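Putative short-chain dehydrogenase/reductase (Burkholderia xenovorans, PDB 5K9Z) probably catalyses NAD- or NADP-dependent oxidation or reduction at CH-OH groups of a substrate not yet identified. Local coordinates at residues Ser174-Leu179 with Val243-Leu248; Phe41-Asp46 with Asp80-Leu85. All blocks are in the same frame, centred on the assembly; numbering follows the deposited sequence.

Overall arrangement
The two contacts illustrate how a Rossmann-type fold joins helices to a single parallel sheet whose strands run in the order 3-2-1-4-5-6-7. Contact 2 belongs to one half: strand 41-46, second from the edge, meets helix 72-86 beside edge strand 63-66. Contact 1 belongs to the other half, where the C-terminal turns of helix 159-179 meet the loop leading into edge strand 247-250. Their centres are 23 Å apart and their nearest atoms about 14 Å, so they relate through the shared sheet and not by touching. They fasten helices toward opposite edges of it, contact 2 in the earlier part of the chain and contact 1 in the later.

Contact 1: residues Ser174-Leu179 with Val243-Leu248; sequences SAASEL and VNAHTL
Two methyl groups make the first shell: Ala-176 CB, on the buried side of the helix, meets Ala-245 CB at 3.7 Å. The carboxamide of Asn-244 comes in beside them, with its ND2 3.9 Å from Ala-176 CB and its OD1 only slightly farther. With side chains this small the backbones run close, the CA atoms of Ala-176 and Ala-245 being 5.6 Å apart. No direct hydrogen bond crosses between the segments; instead a water spans them, donating to Ala-176 O at 2.9 Å and accepting from Asn-244 ND2 at 3.0 Å.

The second shell fixes the amide. In Asn-244 a chi1 of -161° places CG beside the carbonyl carbon, which lays the amide alongside Ala-176 CB. OD1 accepts from Val-186 N, which leaves the amide nitrogen to serve the water. Ala-245 follows in a left-handed backbone conformation (phi 61°), a kink just ahead of strand 247-250. Its backbone is hydrogen-bonded to Val-186, and His-246 N bonds Asn-187 OD1.

Helix 159-179, which in this family typically carries the YxxxK motif near its start, ends against the entry to the last strand of the sheet. Leu-248 pairs through backbone bonds with Ala-188 and Ala-190 of strand 184-191. Leu-179 packs on Val-184 and Val-186 of that strand and on helix 110-138, while Val-243 and Leu-248 rest on helix 225-236.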
ATOM      1  N   SER C 174       6.982  -0.545  14.821  1.00 16.01           N
ATOM      2  CA  SER C 174       8.158  -0.186  15.602  1.00 19.31           C
ATOM      3  C   SER C 174       8.160  -0.922  16.932  1.00 18.21           C
ATOM      4  O   SER C 174       9.167  -1.533  17.321  1.00 15.88           O
ATOM      5  CB  SER C 174       8.180   1.328  15.813  1.00 17.00           C
ATOM      6  OG  SER C 174       9.413   1.761  16.345  1.00 20.71           O
ATOM      7  N   ALA C 175       7.024  -0.890  17.628  1.00 15.10           N
ATOM      8  CA  ALA C 175       6.905  -1.587  18.908  1.00 19.24           C
ATOM      9  C   ALA C 175       7.105  -3.083  18.741  1.00 16.56           C
ATOM     10  O   ALA C 175       7.728  -3.735  19.591  1.00 15.95           O
ATOM     11  CB  ALA C 175       5.546  -1.292  19.544  1.00 14.91           C
ATOM     12  N   ALA C 176       6.569  -3.655  17.656  1.00 18.01           N
ATOM     13  CA  ALA C 176       6.754  -5.082  17.432  1.00 17.76           C
ATOM     14  C   ALA C 176       8.234  -5.432  17.348  1.00 18.60           C
ATOM     15  O   ALA C 176       8.661  -6.460  17.881  1.00 20.88           O
ATOM     16  CB  ALA C 176       6.018  -5.531  16.161  1.00 15.56           C
ATOM     17  N   SER C 177       9.038  -4.570  16.716  1.00 16.98           N
ATOM     18  CA  SER C 177      10.461  -4.883  16.575  1.00 16.93           C
ATOM     19  C   SER C 177      11.168  -4.876  17.918  1.00 19.50           C
ATOM     20  O   SER C 177      12.150  -5.614  18.095  1.00 17.92           O
ATOM     21  CB  SER C 177      11.142  -3.902  15.618  1.00 17.00           C
ATOM     22  OG  SER C 177      11.330  -2.625  16.218  1.00 25.84           O
ATOM     23  N   GLU C 178      10.692  -4.067  18.879  1.00 17.03           N
ATOM     24  CA  GLU C 178      11.257  -4.154  20.224  1.00 21.35           C
ATOM     25  C   GLU C 178      10.719  -5.357  20.982  1.00 22.38           C
ATOM     26  O   GLU C 178      11.489  -6.114  21.595  1.00 18.16           O
ATOM     27  CB  GLU C 178      10.973  -2.884  21.048  1.00 17.20           C
ATOM     28  CG  GLU C 178      11.544  -3.061  22.487  1.00 21.11           C
ATOM     29  CD  GLU C 178      11.337  -1.862  23.415  1.00 22.84           C
ATOM     30  OE1 GLU C 178      11.021  -0.752  22.940  1.00 18.62           O
ATOM     31  OE2 GLU C 178      11.515  -2.046  24.637  1.00 22.43           O
ATOM     32  N   LEU C 179       9.401  -5.560  20.942  1.00 17.09           N
ATOM     33  CA  LEU C 179       8.770  -6.456  21.905  1.00 18.80           C
ATOM     34  C   LEU C 179       8.755  -7.919  21.478  1.00 19.94           C
ATOM     35  O   LEU C 179       8.546  -8.793  22.326  1.00 21.90           O
ATOM     36  CB  LEU C 179       7.341  -5.997  22.190  1.00 16.67           C
ATOM     37  CG  LEU C 179       7.251  -4.638  22.890  1.00 23.23           C
ATOM     38  CD1 LEU C 179       5.810  -4.172  22.912  1.00 15.94           C
ATOM     39  CD2 LEU C 179       7.861  -4.700  24.304  1.00 16.94           C
ATOM     40  N   VAL C 243       1.567 -14.190  13.597  1.00 18.82           N
ATOM     41  CA  VAL C 243       1.153 -12.951  12.951  1.00 18.25           C
ATOM     42  C   VAL C 243       1.594 -11.808  13.859  1.00 21.95           C
ATOM     43  O   VAL C 243       1.144 -11.699  15.008  1.00 13.78           O
ATOM     44  CB  VAL C 243      -0.365 -12.925  12.696  1.00 16.62           C
ATOM     45  CG1 VAL C 243      -0.791 -11.608  11.989  1.00 12.52           C
ATOM     46  CG2 VAL C 243      -0.783 -14.150  11.859  1.00 16.42           C
ATOM     47  N   ASN C 244       2.500 -10.973  13.357  1.00 13.73           N
ATOM     48  CA  ASN C 244       3.105  -9.934  14.164  1.00 13.98           C
ATOM     49  C   ASN C 244       3.398  -8.732  13.282  1.00 15.91           C
ATOM     50  O   ASN C 244       3.807  -8.890  12.133  1.00 15.17           O
ATOM     51  CB  ASN C 244       4.412 -10.426  14.832  1.00 14.96           C
ATOM     52  CG  ASN C 244       4.798  -9.553  16.022  1.00 17.60           C
ATOM     53  OD1 ASN C 244       3.920  -9.008  16.679  1.00 16.76           O
ATOM     54  ND2 ASN C 244       6.094  -9.404  16.285  1.00 24.61           N
ATOM     55  N   ALA C 245       3.194  -7.533  13.838  1.00 13.71           N
ATOM     56  CA  ALA C 245       3.383  -6.265  13.139  1.00 18.19           C
ATOM     57  C   ALA C 245       2.478  -6.114  11.927  1.00 15.45           C
ATOM     58  O   ALA C 245       2.706  -5.235  11.090  1.00 15.93           O
ATOM     59  CB  ALA C 245       4.838  -6.073  12.708  1.00 14.40           C
ATOM     60  N   HIS C 246       1.441  -6.927  11.824  1.00 12.64           N
ATOM     61  CA  HIS C 246       0.636  -6.974  10.607  1.00 12.91           C
ATOM     62  C   HIS C 246      -0.531  -6.006  10.707  1.00 14.11           C
ATOM     63  O   HIS C 246      -1.039  -5.733  11.796  1.00 12.61           O
ATOM     64  CB  HIS C 246       0.103  -8.390  10.362  1.00 12.08           C
ATOM     65  CG  HIS C 246      -0.710  -8.530   9.103  1.00 12.59           C
ATOM     66  ND1 HIS C 246      -0.221  -8.209   7.856  1.00 17.68           N
ATOM     67  CD2 HIS C 246      -1.982  -8.951   8.910  1.00 15.76           C
ATOM     68  CE1 HIS C 246      -1.152  -8.437   6.945  1.00 18.03           C
ATOM     69  NE2 HIS C 246      -2.231  -8.894   7.558  1.00 15.01           N
ATOM     70  N   THR C 247      -0.958  -5.493   9.562  1.00 13.67           N
ATOM     71  CA  THR C 247      -2.172  -4.677   9.497  1.00 16.49           C
ATOM     72  C   THR C 247      -3.222  -5.496   8.764  1.00 15.60           C
ATOM     73  O   THR C 247      -3.165  -5.644   7.539  1.00 11.89           O
ATOM     74  CB  THR C 247      -1.923  -3.342   8.814  1.00 17.34           C
ATOM     75  OG1 THR C 247      -0.956  -2.609   9.569  1.00 15.52           O
ATOM     76  CG2 THR C 247      -3.239  -2.512   8.749  1.00 18.57           C
ATOM     77  N   LEU C 248      -4.160  -6.054   9.520  1.00 14.16           N
ATOM     78  CA  LEU C 248      -5.211  -6.867   8.929  1.00 14.11           C
ATOM     79  C   LEU C 248      -6.301  -5.931   8.410  1.00 15.84           C
ATOM     80  O   LEU C 248      -7.005  -5.291   9.197  1.00 15.58           O
ATOM     81  CB  LEU C 248      -5.747  -7.852   9.960  1.00 14.97           C
ATOM     82  CG  LEU C 248      -6.935  -8.725   9.591  1.00 16.74           C
ATOM     83  CD1 LEU C 248      -6.738  -9.355   8.234  1.00 15.66           C
ATOM     84  CD2 LEU C 248      -7.113  -9.787  10.663  1.00 18.24           C
TER
HETATM   85  O   HOH W   1       6.282  -7.804  18.823  1.00 19.06           O

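Contact 2: residues Phe41-Asp46 with Asp80-Leu85; sequences FVVLAD and DEALRL
Val-43 CG2 meets Ala-82 across the contact, while the flat groups lie around it. Within the helix, one turn apart, Glu-81 and Arg-84 pair up; the guanidinium does not reach the strand. Glu-81 OE1 sits at the edge of the guanidinium, in its plane, and takes a nearly straight hydrogen bond from Arg-84 NH2 (2.8 Å) that is also a salt bridge. Seen from the carboxylate the approach differs, since NH2 stands 41° out of that plane. Arg-84 NE adds a weak second bond to Glu-81 OE1 at 3.5 Å, so a single oxygen receives two donors of one guanidinium. At the start of the strand, the Phe-41 ring meets that of His-86, their planes at about 30°.

The contact proper is apolar and small. Val-43 CG2 lies 4.0 Å from Ala-82 CB and equally near its CA, with Leu-85 CD1 more loosely placed at 4.5 Å. The chi1 of 174° turns CG1 anti to the backbone nitrogen and leaves CG2 to face the helix. Having only a methyl, Ala-82 lets strand and helix approach to 6.4 Å between the CA atoms of Val-43 and Ala-82.

Around these methyls, Val-43 also touches Thr-63 and Ala-65 of strand 63-66 and Leu-19 of strand 17-21, and Leu-85 also touches Thr-63. Val-42 and Leu-44 pack instead on helix 26-37, placing strand 41-46 between two helical layers, as expected in a Rossmann fold.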
ATOM      1  N   PHE C  41     -11.895 -12.525  30.458  1.00 23.21           N
ATOM      2  CA  PHE C  41     -12.223 -11.477  31.425  1.00 21.70           C
ATOM      3  C   PHE C  41     -11.933 -10.123  30.801  1.00 22.64           C
ATOM      4  O   PHE C  41     -10.785  -9.841  30.453  1.00 30.93           O
ATOM      5  CB  PHE C  41     -11.396 -11.624  32.705  1.00 23.47           C
ATOM      6  CG  PHE C  41     -11.631 -12.894  33.445  1.00 35.59           C
ATOM      7  CD1 PHE C  41     -12.686 -12.996  34.344  1.00 38.99           C
ATOM      8  CD2 PHE C  41     -10.781 -13.971  33.286  1.00 36.61           C
ATOM      9  CE1 PHE C  41     -12.905 -14.156  35.050  1.00 42.08           C
ATOM     10  CE2 PHE C  41     -10.997 -15.141  33.989  1.00 42.19           C
ATOM     11  CZ  PHE C  41     -12.063 -15.237  34.868  1.00 44.60           C
ATOM     12  N   VAL C  42     -12.953  -9.275  30.681  1.00 18.68           N
ATOM     13  CA  VAL C  42     -12.837  -8.035  29.921  1.00 18.21           C
ATOM     14  C   VAL C  42     -12.938  -6.847  30.867  1.00 22.79           C
ATOM     15  O   VAL C  42     -13.876  -6.751  31.668  1.00 24.18           O
ATOM     16  CB  VAL C  42     -13.900  -7.944  28.815  1.00 20.75           C
ATOM     17  CG1 VAL C  42     -13.734  -6.640  28.037  1.00 18.41           C
ATOM     18  CG2 VAL C  42     -13.820  -9.177  27.874  1.00 18.55           C
ATOM     19  N   VAL C  43     -11.979  -5.942  30.762  1.00 20.91           N
ATOM     20  CA  VAL C  43     -12.063  -4.632  31.388  1.00 21.02           C
ATOM     21  C   VAL C  43     -12.446  -3.662  30.283  1.00 25.83           C
ATOM     22  O   VAL C  43     -11.727  -3.539  29.281  1.00 20.07           O
ATOM     23  CB  VAL C  43     -10.741  -4.229  32.057  1.00 22.05           C
ATOM     24  CG1 VAL C  43     -10.830  -2.789  32.576  1.00 19.81           C
ATOM     25  CG2 VAL C  43     -10.399  -5.184  33.212  1.00 22.55           C
ATOM     26  N   LEU C  44     -13.597  -3.015  30.445  1.00 21.13           N
ATOM     27  CA  LEU C  44     -14.118  -2.067  29.467  1.00 16.56           C
ATOM     28  C   LEU C  44     -13.674  -0.656  29.823  1.00 21.49           C
ATOM     29  O   LEU C  44     -14.044  -0.133  30.880  1.00 22.67           O
ATOM     30  CB  LEU C  44     -15.642  -2.141  29.430  1.00 18.93           C
ATOM     31  CG  LEU C  44     -16.264  -3.340  28.719  1.00 36.58           C
ATOM     32  CD1 LEU C  44     -16.211  -4.576  29.576  1.00 39.70           C
ATOM     33  CD2 LEU C  44     -17.685  -2.973  28.413  1.00 43.02           C
ATOM     34  N   ALA C  45     -12.932  -0.017  28.927  1.00 19.28           N
ATOM     35  CA  ALA C  45     -12.425   1.323  29.181  1.00 20.61           C
ATOM     36  C   ALA C  45     -13.095   2.292  28.223  1.00 22.12           C
ATOM     37  O   ALA C  45     -13.148   2.037  27.013  1.00 18.64           O
ATOM     38  CB  ALA C  45     -10.906   1.390  29.026  1.00 20.74           C
ATOM     39  N   ASP C  46     -13.621   3.386  28.771  1.00 20.11           N
ATOM     40  CA  ASP C  46     -14.278   4.416  27.981  1.00 19.74           C
ATOM     41  C   ASP C  46     -14.543   5.603  28.896  1.00 22.20           C
ATOM     42  O   ASP C  46     -14.402   5.513  30.119  1.00 22.83           O
ATOM     43  CB  ASP C  46     -15.582   3.894  27.363  1.00 20.09           C
ATOM     44  CG  ASP C  46     -15.921   4.569  26.035  1.00 20.59           C
ATOM     45  OD1 ASP C  46     -15.763   5.795  25.932  1.00 29.32           O
ATOM     46  OD2 ASP C  46     -16.337   3.872  25.091  1.00 25.58           O
ATOM     47  N   ASP C  80      -3.428  -1.005  35.303  1.00 22.98           N
ATOM     48  CA  ASP C  80      -3.277  -1.407  36.700  1.00 22.12           C
ATOM     49  C   ASP C  80      -4.561  -2.022  37.243  1.00 24.04           C
ATOM     50  O   ASP C  80      -4.518  -2.971  38.035  1.00 26.86           O
ATOM     51  CB  ASP C  80      -2.851  -0.216  37.567  1.00 28.81           C
ATOM     52  CG  ASP C  80      -1.388   0.163  37.376  1.00 39.76           C
ATOM     53  OD1 ASP C  80      -0.594  -0.693  36.931  1.00 41.42           O
ATOM     54  OD2 ASP C  80      -1.033   1.322  37.676  1.00 39.81           O
ATOM     55  N   GLU C  81      -5.714  -1.474  36.852  1.00 20.46           N
ATOM     56  CA  GLU C  81      -6.998  -2.041  37.263  1.00 24.94           C
ATOM     57  C   GLU C  81      -7.157  -3.472  36.749  1.00 19.59           C
ATOM     58  O   GLU C  81      -7.626  -4.358  37.478  1.00 23.18           O
ATOM     59  CB  GLU C  81      -8.135  -1.162  36.730  1.00 24.84           C
ATOM     60  CG  GLU C  81      -9.548  -1.658  36.962  1.00 35.81           C
ATOM     61  CD  GLU C  81     -10.078  -1.368  38.354  1.00 44.52           C
ATOM     62  OE1 GLU C  81      -9.295  -0.934  39.228  1.00 48.85           O
ATOM     63  OE2 GLU C  81     -11.301  -1.537  38.556  1.00 47.08           O
ATOM     64  N   ALA C  82      -6.803  -3.716  35.489  1.00 21.75           N
ATOM     65  CA  ALA C  82      -6.838  -5.086  34.982  1.00 24.56           C
ATOM     66  C   ALA C  82      -5.938  -5.998  35.815  1.00 24.93           C
ATOM     67  O   ALA C  82      -6.350  -7.093  36.210  1.00 24.01           O
ATOM     68  CB  ALA C  82      -6.446  -5.114  33.502  1.00 17.95           C
ATOM     69  N   LEU C  83      -4.731  -5.532  36.146  1.00 21.93           N
ATOM     70  CA  LEU C  83      -3.810  -6.345  36.944  1.00 23.93           C
ATOM     71  C   LEU C  83      -4.326  -6.556  38.366  1.00 26.87           C
ATOM     72  O   LEU C  83      -4.215  -7.659  38.905  1.00 23.27           O
ATOM     73  CB  LEU C  83      -2.429  -5.694  36.979  1.00 24.41           C
ATOM     74  CG  LEU C  83      -1.701  -5.555  35.643  1.00 27.61           C
ATOM     75  CD1 LEU C  83      -0.408  -4.789  35.859  1.00 25.56           C
ATOM     76  CD2 LEU C  83      -1.431  -6.921  34.998  1.00 28.70           C
ATOM     77  N   ARG C  84      -4.896  -5.515  38.990  1.00 23.61           N
ATOM     78  CA  ARG C  84      -5.417  -5.660  40.350  1.00 27.00           C
ATOM     79  C   ARG C  84      -6.557  -6.668  40.409  1.00 25.39           C
ATOM     80  O   ARG C  84      -6.622  -7.489  41.331  1.00 30.20           O
ATOM     81  CB  ARG C  84      -5.889  -4.299  40.881  1.00 27.26           C
ATOM     82  CG  ARG C  84      -6.389  -4.337  42.327  1.00 36.02           C
ATOM     83  CD  ARG C  84      -6.879  -2.973  42.800  1.00 32.46           C
ATOM     84  NE  ARG C  84      -8.018  -2.490  42.031  1.00 32.02           N
ATOM     85  CZ  ARG C  84      -9.274  -2.872  42.230  1.00 34.96           C
ATOM     86  NH1 ARG C  84      -9.565  -3.754  43.181  1.00 35.54           N
ATOM     87  NH2 ARG C  84     -10.239  -2.366  41.478  1.00 40.35           N
ATOM     88  N   LEU C  85      -7.458  -6.622  39.430  1.00 24.78           N
ATOM     89  CA  LEU C  85      -8.629  -7.495  39.396  1.00 28.15           C
ATOM     90  C   LEU C  85      -8.277  -8.927  39.004  1.00 27.70           C
ATOM     91  O   LEU C  85      -8.839  -9.877  39.555  1.00 29.49           O
ATOM     92  CB  LEU C  85      -9.657  -6.936  38.411  1.00 27.26           C
ATOM     93  CG  LEU C  85     -10.403  -5.654  38.774  1.00 29.72           C
ATOM     94  CD1 LEU C  85     -11.278  -5.181  37.617  1.00 28.31           C
ATOM     95  CD2 LEU C  85     -11.269  -5.901  39.999  1.00 29.17           C
TER